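Local structure of heat shock protein-related protein (Deinococcus radiodurans, 4FEI) at residues W5-D10 with G61-E66; A29-L34 with S44-G49; D19-V24 with G84-V89. The protein is a small heat shock protein that probably works as a chaperone limiting aggregation during stress, represented here by its alpha-crystallin domain. One frame throughout, in Å; residues are numbered along the deposited sequence.

Contact 1 (W5-D10 with G61-E66); sequences WTPAAD and GRFVRE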
loop_
_atom_site.group_PDB
_atom_site.type_symbol
_atom_site.label_atom_id
_atom_site.label_comp_id
_atom_site.label_asym_id
_atom_site.label_seq_id
_atom_site.Cartn_x
_atom_site.Cartn_y
_atom_site.Cartn_z
ATOM N N TRP A 5 -2.999 10.732 -5.417
ATOM C CA TRP A 5 -2.449 9.386 -5.353
ATOM C C TRP A 5 -1.753 8.985 -6.655
ATOM O O TRP A 5 -2.373 8.985 -7.742
ATOM C CB TRP A 5 -3.587 8.386 -5.052
ATOM C CG TRP A 5 -3.107 7.068 -4.609
ATOM C CD1 TRP A 5 -1.829 6.741 -4.206
ATOM C CD2 TRP A 5 -3.899 5.876 -4.456
ATOM N NE1 TRP A 5 -1.789 5.423 -3.813
ATOM C CE2 TRP A 5 -3.046 4.871 -3.959
ATOM C CE3 TRP A 5 -5.253 5.567 -4.690
ATOM C CZ2 TRP A 5 -3.497 3.578 -3.700
ATOM C CZ3 TRP A 5 -5.691 4.290 -4.444
ATOM C CH2 TRP A 5 -4.810 3.301 -3.952
ATOM N N THR A 6 -0.464 8.649 -6.517
ATOM C CA THR A 6 0.334 8.006 -7.560
ATOM C C THR A 6 0.949 6.723 -6.976
ATOM O O THR A 6 1.992 6.761 -6.332
ATOM C CB THR A 6 1.401 8.976 -8.141
ATOM O OG1 THR A 6 0.728 10.126 -8.703
ATOM C CG2 THR A 6 2.255 8.319 -9.277
ATOM N N PRO A 7 0.279 5.574 -7.192
ATOM C CA PRO A 7 0.747 4.315 -6.579
ATOM C C PRO A 7 2.049 3.851 -7.202
ATOM O O PRO A 7 2.169 3.820 -8.440
ATOM C CB PRO A 7 -0.398 3.319 -6.853
ATOM C CG PRO A 7 -1.274 3.938 -7.891
ATOM C CD PRO A 7 -1.011 5.426 -7.911
ATOM N N ALA A 8 3.015 3.514 -6.336
ATOM C CA ALA A 8 4.344 3.090 -6.746
ATOM C C ALA A 8 4.324 1.752 -7.572
ATOM O O ALA A 8 3.562 0.817 -7.251
ATOM C CB ALA A 8 5.260 3.010 -5.527
ATOM N N ALA A 9 5.147 1.680 -8.615
ATOM C CA ALA A 9 5.114 0.566 -9.619
ATOM C C ALA A 9 6.501 -0.091 -9.830
ATOM O O ALA A 9 7.512 0.583 -9.953
ATOM C CB ALA A 9 4.593 1.061 -10.951
ATOM N N ASP A 10 6.519 -1.411 -9.874
ATOM C CA ASP A 10 7.701 -2.183 -10.220
ATOM C C ASP A 10 7.420 -2.995 -11.484
ATOM O O ASP A 10 6.309 -3.461 -11.701
ATOM C CB ASP A 10 8.022 -3.203 -9.099
ATOM C CG ASP A 10 8.746 -2.576 -7.906
ATOM O OD1 ASP A 10 9.153 -1.394 -8.003
ATOM O OD2 ASP A 10 8.898 -3.278 -6.892
ATOM N N GLY A 61 -8.311 9.155 -3.122
ATOM C CA GLY A 61 -9.052 9.493 -4.322
ATOM C C GLY A 61 -8.621 8.643 -5.507
ATOM O O GLY A 61 -8.053 7.559 -5.329
ATOM N N ARG A 62 -8.904 9.150 -6.707
ATOM C CA ARG A 62 -8.619 8.449 -7.959
ATOM C C ARG A 62 -7.149 8.547 -8.350
ATOM O O ARG A 62 -6.480 9.536 -8.057
ATOM C CB ARG A 62 -9.533 8.961 -9.062
ATOM C CG ARG A 62 -9.011 8.829 -10.494
ATOM C CD ARG A 62 -9.481 7.565 -11.179
ATOM N NE ARG A 62 -9.365 7.755 -12.603
ATOM C CZ ARG A 62 -10.043 7.068 -13.507
ATOM N NH1 ARG A 62 -10.883 6.098 -13.101
ATOM N NH2 ARG A 62 -9.849 7.331 -14.795
ATOM N N PHE A 63 -6.635 7.475 -8.945
ATOM C CA PHE A 63 -5.297 7.462 -9.490
ATOM C C PHE A 63 -5.336 7.036 -10.974
ATOM O O PHE A 63 -6.210 6.283 -11.387
ATOM C CB PHE A 63 -4.402 6.502 -8.678
ATOM C CG PHE A 63 -4.600 5.019 -9.023
ATOM C CD1 PHE A 63 -3.959 4.425 -10.133
ATOM C CD2 PHE A 63 -5.380 4.214 -8.211
ATOM C CE1 PHE A 63 -4.127 3.095 -10.410
ATOM C CE2 PHE A 63 -5.543 2.859 -8.489
ATOM C CZ PHE A 63 -4.930 2.303 -9.589
ATOM N N VAL A 64 -4.394 7.549 -11.752
ATOM C CA VAL A 64 -4.257 7.167 -13.128
ATOM C C VAL A 64 -2.765 7.075 -13.460
ATOM O O VAL A 64 -2.024 8.062 -13.285
ATOM C CB VAL A 64 -4.958 8.189 -14.126
ATOM C CG1 VAL A 64 -4.783 7.710 -15.590
ATOM C CG2 VAL A 64 -6.421 8.403 -13.753
ATOM N N ARG A 65 -2.324 5.902 -13.918
ATOM C CA ARG A 65 -0.939 5.735 -14.410
ATOM C C ARG A 65 -0.879 5.220 -15.843
ATOM O O ARG A 65 -1.660 4.337 -16.224
ATOM C CB ARG A 65 -0.101 4.865 -13.476
ATOM C CG ARG A 65 -0.038 5.462 -12.098
ATOM C CD ARG A 65 1.158 5.120 -11.407
ATOM N NE ARG A 65 2.328 5.772 -11.980
ATOM C CZ ARG A 65 3.561 5.420 -11.638
ATOM N NH1 ARG A 65 3.752 4.452 -10.708
ATOM N NH2 ARG A 65 4.590 6.000 -12.213
ATOM N N GLU A 66 0.022 5.806 -16.623
ATOM C CA GLU A 66 0.311 5.381 -17.989
ATOM C C GLU A 66 1.772 4.879 -17.986
ATOM O O GLU A 66 2.725 5.666 -17.778
ATOM C CB GLU A 66 0.118 6.539 -18.954
ATOM C CG GLU A 66 -0.390 6.175 -20.308
ATOM C CD GLU A 66 -0.930 7.386 -21.089
ATOM O OE1 GLU A 66 -2.121 7.320 -21.555
ATOM O OE2 GLU A 66 -0.177 8.396 -21.258
HETATM O O HOH W 1 -5.838 10.997 -6.064
HETATM O O HOH W 2 -1.959 8.249 -10.377
#
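W5 and F63 mark the nearest backbone approach, with W5 CA and F63 CA 5.4 Å apart, and the end-to-end directions of 5-9 and 61-65 differ by 34°. Two waters tie the backbones together near here: one accepts from W5 N and donates to R62 O, the other donates to W5 O and accepts from V64 N. The W5 and F63 side chains extend next to each other in the same direction, yet their rings make an edge-to-face pair. The edge of F63 turns toward the face of the six-membered ring of W5, with centroids 5.2 Å apart and planes at 73°. The P7 and F63 side chains cross at about a right angle, P7 CG lying 3.8 Å from the centroid of the F63 ring in a CH-pi contact over one face. At the W5 edge, in the ring plane, G61 O approaches CE3 to 3.5 Å. R65 supplies the direct polar link: NH1 donates to P7 O over 2.8 Å, at an N-H...O angle of 138° and with the carbonyl oxygen tilted out of the guanidinium plane. T6 CG2 rests over one face of that guanidinium, 3.7 Å from NE. NH1 also makes a salt bridge to E57 of the second subunit, whose carboxylate accepts from A9 N as well. An alanine at R65 would probably leave P7 O without this donor and E57 of the second subunit without its charged mate, with T6 CG2 losing the group beneath it. The chemistry thus divides in two: aromatic and CH-pi packing fastens W5 and P7 to F63 at one end, while at the other a single arginine nitrogen serves both the loop carbonyl and the dimer interface.

Contact 2 (A29-L34 with S44-G49); sequences AGTLAL and SGERPG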
loop_
_atom_site.group_PDB
_atom_site.type_symbol
_atom_site.label_atom_id
_atom_site.label_comp_id
_atom_site.label_asym_id
_atom_site.label_seq_id
_atom_site.Cartn_x
_atom_site.Cartn_y
_atom_site.Cartn_z
ATOM N N ALA A 29 -11.856 -2.335 -5.006
ATOM C CA ALA A 29 -11.457 -3.278 -6.052
ATOM C C ALA A 29 -12.292 -3.088 -7.323
ATOM O O ALA A 29 -11.785 -3.299 -8.443
ATOM C CB ALA A 29 -11.576 -4.713 -5.540
ATOM N N GLY A 30 -13.564 -2.702 -7.132
ATOM C CA GLY A 30 -14.546 -2.539 -8.230
ATOM C C GLY A 30 -14.281 -1.325 -9.123
ATOM O O GLY A 30 -14.992 -1.119 -10.114
ATOM N N THR A 31 -13.270 -0.517 -8.789
ATOM C CA THR A 31 -12.958 0.704 -9.578
ATOM C C THR A 31 -11.675 0.519 -10.440
ATOM O O THR A 31 -11.360 1.343 -11.290
ATOM C CB THR A 31 -12.704 1.949 -8.681
ATOM O OG1 THR A 31 -11.568 1.685 -7.821
ATOM C CG2 THR A 31 -13.979 2.335 -7.841
ATOM N N LEU A 32 -10.929 -0.539 -10.169
ATOM C CA LEU A 32 -9.721 -0.868 -10.902
ATOM C C LEU A 32 -10.011 -1.168 -12.376
ATOM O O LEU A 32 -10.857 -1.980 -12.709
ATOM C CB LEU A 32 -9.042 -2.075 -10.233
ATOM C CG LEU A 32 -8.263 -1.859 -8.950
ATOM C CD1 LEU A 32 -7.911 -3.207 -8.287
ATOM C CD2 LEU A 32 -7.001 -1.008 -9.223
ATOM N N ALA A 33 -9.309 -0.494 -13.260
ATOM C CA ALA A 33 -9.397 -0.765 -14.688
ATOM C C ALA A 33 -7.989 -0.836 -15.260
ATOM O O ALA A 33 -7.101 -0.095 -14.817
ATOM C CB ALA A 33 -10.249 0.308 -15.428
ATOM N N LEU A 34 -7.813 -1.726 -16.242
ATOM C CA LEU A 34 -6.516 -2.007 -16.858
ATOM C C LEU A 34 -6.716 -2.097 -18.379
ATOM O O LEU A 34 -7.562 -2.852 -18.855
ATOM C CB LEU A 34 -5.974 -3.352 -16.365
ATOM C CG LEU A 34 -5.183 -3.640 -15.083
ATOM C CD1 LEU A 34 -3.860 -2.879 -15.110
ATOM C CD2 LEU A 34 -5.934 -3.339 -13.834
ATOM N N SER A 44 -5.964 2.463 -13.714
ATOM C CA SER A 44 -6.743 3.445 -12.997
ATOM C C SER A 44 -7.534 2.773 -11.903
ATOM O O SER A 44 -7.776 1.587 -11.953
ATOM C CB SER A 44 -7.659 4.224 -13.965
ATOM O OG SER A 44 -8.574 3.342 -14.607
ATOM N N GLY A 45 -7.904 3.544 -10.884
ATOM C CA GLY A 45 -8.735 3.071 -9.788
ATOM C C GLY A 45 -8.939 4.167 -8.772
ATOM O O GLY A 45 -8.604 5.324 -9.034
ATOM N N GLU A 46 -9.442 3.801 -7.578
ATOM C CA GLU A 46 -9.806 4.782 -6.587
ATOM C C GLU A 46 -9.752 4.194 -5.183
ATOM O O GLU A 46 -10.011 3.006 -4.987
ATOM C CB GLU A 46 -11.225 5.262 -6.888
ATOM C CG GLU A 46 -11.764 6.337 -5.961
ATOM C CD GLU A 46 -13.189 6.740 -6.269
ATOM O OE1 GLU A 46 -13.718 7.687 -5.617
ATOM O OE2 GLU A 46 -13.796 6.122 -7.144
ATOM N N ARG A 47 -9.439 5.033 -4.197
ATOM C CA ARG A 47 -9.718 4.697 -2.812
ATOM C C ARG A 47 -10.384 5.880 -2.096
ATOM O O ARG A 47 -10.053 7.026 -2.372
ATOM C CB ARG A 47 -8.484 4.149 -2.065
ATOM C CG ARG A 47 -7.506 5.172 -1.539
ATOM C CD ARG A 47 -6.531 4.454 -0.599
ATOM N NE ARG A 47 -5.367 5.230 -0.201
ATOM C CZ ARG A 47 -4.378 4.755 0.565
ATOM N NH1 ARG A 47 -4.437 3.519 1.054
ATOM N NH2 ARG A 47 -3.344 5.530 0.907
ATOM N N PRO A 48 -11.334 5.589 -1.183
ATOM C CA PRO A 48 -12.033 6.661 -0.469
ATOM C C PRO A 48 -11.093 7.492 0.421
ATOM O O PRO A 48 -10.097 6.975 0.953
ATOM C CB PRO A 48 -13.085 5.905 0.392
ATOM C CG PRO A 48 -12.540 4.522 0.562
ATOM C CD PRO A 48 -11.782 4.246 -0.755
ATOM N N GLY A 49 -11.407 8.767 0.588
ATOM C CA GLY A 49 -10.721 9.580 1.572
ATOM C C GLY A 49 -11.100 9.151 2.981
ATOM O O GLY A 49 -12.245 8.780 3.271
HETATM O O HOH W 3 -10.976 3.253 -13.022
HETATM O O HOH W 4 -7.335 2.129 -16.632
#
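A33 and S44 pair in the beta hairpin formed by strands 33-37 and 40-47 of the alpha-crystallin domain. They are an antiparallel hydrogen-bonded pair: A33 N donates to S44 O over 2.9 Å and S44 N to A33 O over 3.0 Å. Their side chains share one face of the sheet, where A33 CB meets S44 OG at 3.6 Å. Two waters hydrogen-bond to the serine hydroxyl. One of them also donates to T31 O, the other weakly to A33 O. Before the paired residues, T31 takes over the contact. Its OG1, placed between its own backbone N and carbonyl carbon (chi1 61°), accepts a weak bond from E46 N, at 3.0 Å with an N-H...O angle of only 123°; the stronger partner of this hydroxyl is D28 O. The T31 and E46 side chains cross at about a right angle. E46 is fully extended, with CG anti to the backbone N (chi1 -178°), and its OE2 passes T31 CG2 at 3.9 Å. Around G45 the backbones draw close enough for CA-H...O contacts, G45 CA lying 3.5 Å from T31 O and L32 CA 3.3 Å from S44 O.

Contact 3 (D19-V24 with G84-V89); sequences DLLLDV and GGVLTV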
loop_
_atom_site.group_PDB
_atom_site.type_symbol
_atom_site.label_atom_id
_atom_site.label_comp_id
_atom_site.label_asym_id
_atom_site.label_seq_id
_atom_site.Cartn_x
_atom_site.Cartn_y
_atom_site.Cartn_z
ATOM N N ASP A 19 6.034 -8.950 -15.196
ATOM C CA ASP A 19 5.099 -8.608 -14.123
ATOM C C ASP A 19 5.135 -7.140 -13.764
ATOM O O ASP A 19 6.217 -6.560 -13.551
ATOM C CB ASP A 19 5.429 -9.363 -12.828
ATOM C CG ASP A 19 5.342 -10.866 -12.978
ATOM O OD1 ASP A 19 4.593 -11.336 -13.881
ATOM O OD2 ASP A 19 6.026 -11.569 -12.197
ATOM N N LEU A 20 3.962 -6.550 -13.630
ATOM C CA LEU A 20 3.827 -5.213 -13.075
ATOM C C LEU A 20 3.265 -5.373 -11.678
ATOM O O LEU A 20 2.223 -5.983 -11.503
ATOM C CB LEU A 20 2.872 -4.381 -13.930
ATOM C CG LEU A 20 2.477 -2.927 -13.661
ATOM C CD1 LEU A 20 1.264 -2.872 -12.763
ATOM C CD2 LEU A 20 3.610 -2.073 -13.089
ATOM N N LEU A 21 3.973 -4.877 -10.678
ATOM C CA LEU A 21 3.459 -4.846 -9.314
ATOM C C LEU A 21 3.151 -3.402 -8.944
ATOM O O LEU A 21 3.996 -2.501 -9.081
ATOM C CB LEU A 21 4.466 -5.429 -8.316
ATOM C CG LEU A 21 4.795 -6.918 -8.447
ATOM C CD1 LEU A 21 6.048 -7.125 -9.238
ATOM C CD2 LEU A 21 5.032 -7.469 -7.027
ATOM N N LEU A 22 1.937 -3.179 -8.468
ATOM C CA LEU A 22 1.459 -1.812 -8.193
ATOM C C LEU A 22 0.914 -1.737 -6.760
ATOM O O LEU A 22 0.011 -2.476 -6.419
ATOM C CB LEU A 22 0.387 -1.419 -9.228
ATOM C CG LEU A 22 0.027 0.056 -9.311
ATOM C CD1 LEU A 22 1.144 0.855 -10.009
ATOM C CD2 LEU A 22 -1.346 0.245 -10.044
ATOM N N ASP A 23 1.493 -0.874 -5.936
ATOM C CA ASP A 23 1.081 -0.764 -4.530
ATOM C C ASP A 23 -0.240 0.018 -4.455
ATOM O O ASP A 23 -0.248 1.264 -4.582
ATOM C CB ASP A 23 2.135 -0.038 -3.679
ATOM C CG ASP A 23 3.318 -0.899 -3.358
ATOM O OD1 ASP A 23 4.399 -0.328 -3.039
ATOM O OD2 ASP A 23 3.193 -2.134 -3.391
ATOM N N VAL A 24 -1.338 -0.730 -4.246
ATOM C CA VAL A 24 -2.660 -0.118 -4.160
ATOM C C VAL A 24 -3.415 -0.514 -2.842
ATOM O O VAL A 24 -4.466 -1.155 -2.889
ATOM C CB VAL A 24 -3.513 -0.427 -5.461
ATOM C CG1 VAL A 24 -2.988 0.366 -6.702
ATOM C CG2 VAL A 24 -3.545 -1.918 -5.761
ATOM N N GLY A 84 -3.357 -8.452 -0.699
ATOM C CA GLY A 84 -2.577 -7.723 0.291
ATOM C C GLY A 84 -2.192 -6.296 -0.092
ATOM O O GLY A 84 -1.108 -5.849 0.239
ATOM N N GLY A 85 -3.088 -5.593 -0.780
ATOM C CA GLY A 85 -2.846 -4.226 -1.213
ATOM C C GLY A 85 -1.891 -4.108 -2.390
ATOM O O GLY A 85 -1.440 -3.025 -2.711
ATOM N N VAL A 86 -1.594 -5.226 -3.052
ATOM C CA VAL A 86 -0.682 -5.230 -4.203
ATOM C C VAL A 86 -1.391 -5.782 -5.442
ATOM O O VAL A 86 -1.898 -6.918 -5.432
ATOM C CB VAL A 86 0.602 -6.066 -3.884
ATOM C CG1 VAL A 86 1.525 -6.261 -5.120
ATOM C CG2 VAL A 86 1.360 -5.467 -2.653
ATOM N N LEU A 87 -1.374 -5.008 -6.519
ATOM C CA LEU A 87 -1.859 -5.485 -7.801
ATOM C C LEU A 87 -0.733 -6.086 -8.637
ATOM O O LEU A 87 0.203 -5.404 -8.991
ATOM C CB LEU A 87 -2.525 -4.347 -8.559
ATOM C CG LEU A 87 -3.092 -4.701 -9.946
ATOM C CD1 LEU A 87 -4.285 -5.627 -9.837
ATOM C CD2 LEU A 87 -3.469 -3.429 -10.630
ATOM N N THR A 88 -0.846 -7.366 -8.977
ATOM C CA THR A 88 0.121 -8.050 -9.845
ATOM C C THR A 88 -0.511 -8.276 -11.207
ATOM O O THR A 88 -1.483 -9.024 -11.332
ATOM C CB THR A 88 0.552 -9.412 -9.207
ATOM O OG1 THR A 88 1.031 -9.194 -7.866
ATOM C CG2 THR A 88 1.635 -10.118 -10.045
ATOM N N VAL A 89 0.035 -7.619 -12.223
ATOM C CA VAL A 89 -0.404 -7.808 -13.587
ATOM C C VAL A 89 0.678 -8.528 -14.408
ATOM O O VAL A 89 1.767 -8.025 -14.573
ATOM C CB VAL A 89 -0.742 -6.435 -14.298
ATOM C CG1 VAL A 89 -1.512 -6.685 -15.655
ATOM C CG2 VAL A 89 -1.494 -5.470 -13.350
#
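The carboxylate of D23 is the flat group that meets the other strand: its OD2 is 3.9 Å from V86 CG2, and that methyl lies only somewhat out of the carboxylate plane, so the valine does not stack squarely over the group. The D23 and V86 side chains project alongside each other in the same direction. The charged oxygens are engaged by the second subunit, OD1 by R47 and OD2 by R58 of that chain, both in salt bridges. Behind these side chains, strands 19-23 and 86-89 run antiparallel, 4.6 Å apart at their closest and at 164° between their directions. L20 and V89 exchange two hydrogen bonds, each 2.8 Å from N to O, and L22 and L87 make a second such pair. The register continues beyond the strand, with V24 N donating to G85 O over 2.8 Å. L20, L22, L87 and V89 share one face of the sheet, where L20 CD1 touches V89 CG2 at 3.8 Å. V24 CG2, which sits between its backbone N and carbonyl carbon, reaches L87 CB, also at 3.8 Å. F63, V43 and L41 of the opposing sheet meet this face, making it one wall of the sandwich core. On the other face L21 and T88 are a non-hydrogen-bonded pair, and L21 CD2 lies 4.2 Å from V86 CG1. The chemistry therefore separates by face: leucine and valine carbons pack into the domain core, whereas the face with L21, D23 and V86 meets the second subunit, where the D23 charge is probably balanced by the two arginines.

The three contacts occupy different parts of one beta sandwich, and no ligand or active site lies among them. Contacts 1 and 2 have centres about 10 Å apart and share a sheet, joined by a probable hydrogen bond from F63 N to G45 O at 2.9 Å. Contact 1 reaches the other sheet through D10 N, 2.9 Å from L21 O of contact 3, with centres about 11 Å apart. Contacts 2 and 3, about 13 Å between centres, meet across the core, where L34 CD1 lies 3.9 Å from V89 CG2. Along the chain, contact 2 is nested within the loops closed by both others, whose own segments alternate. Contacts 1 and 3 both touch the second subunit.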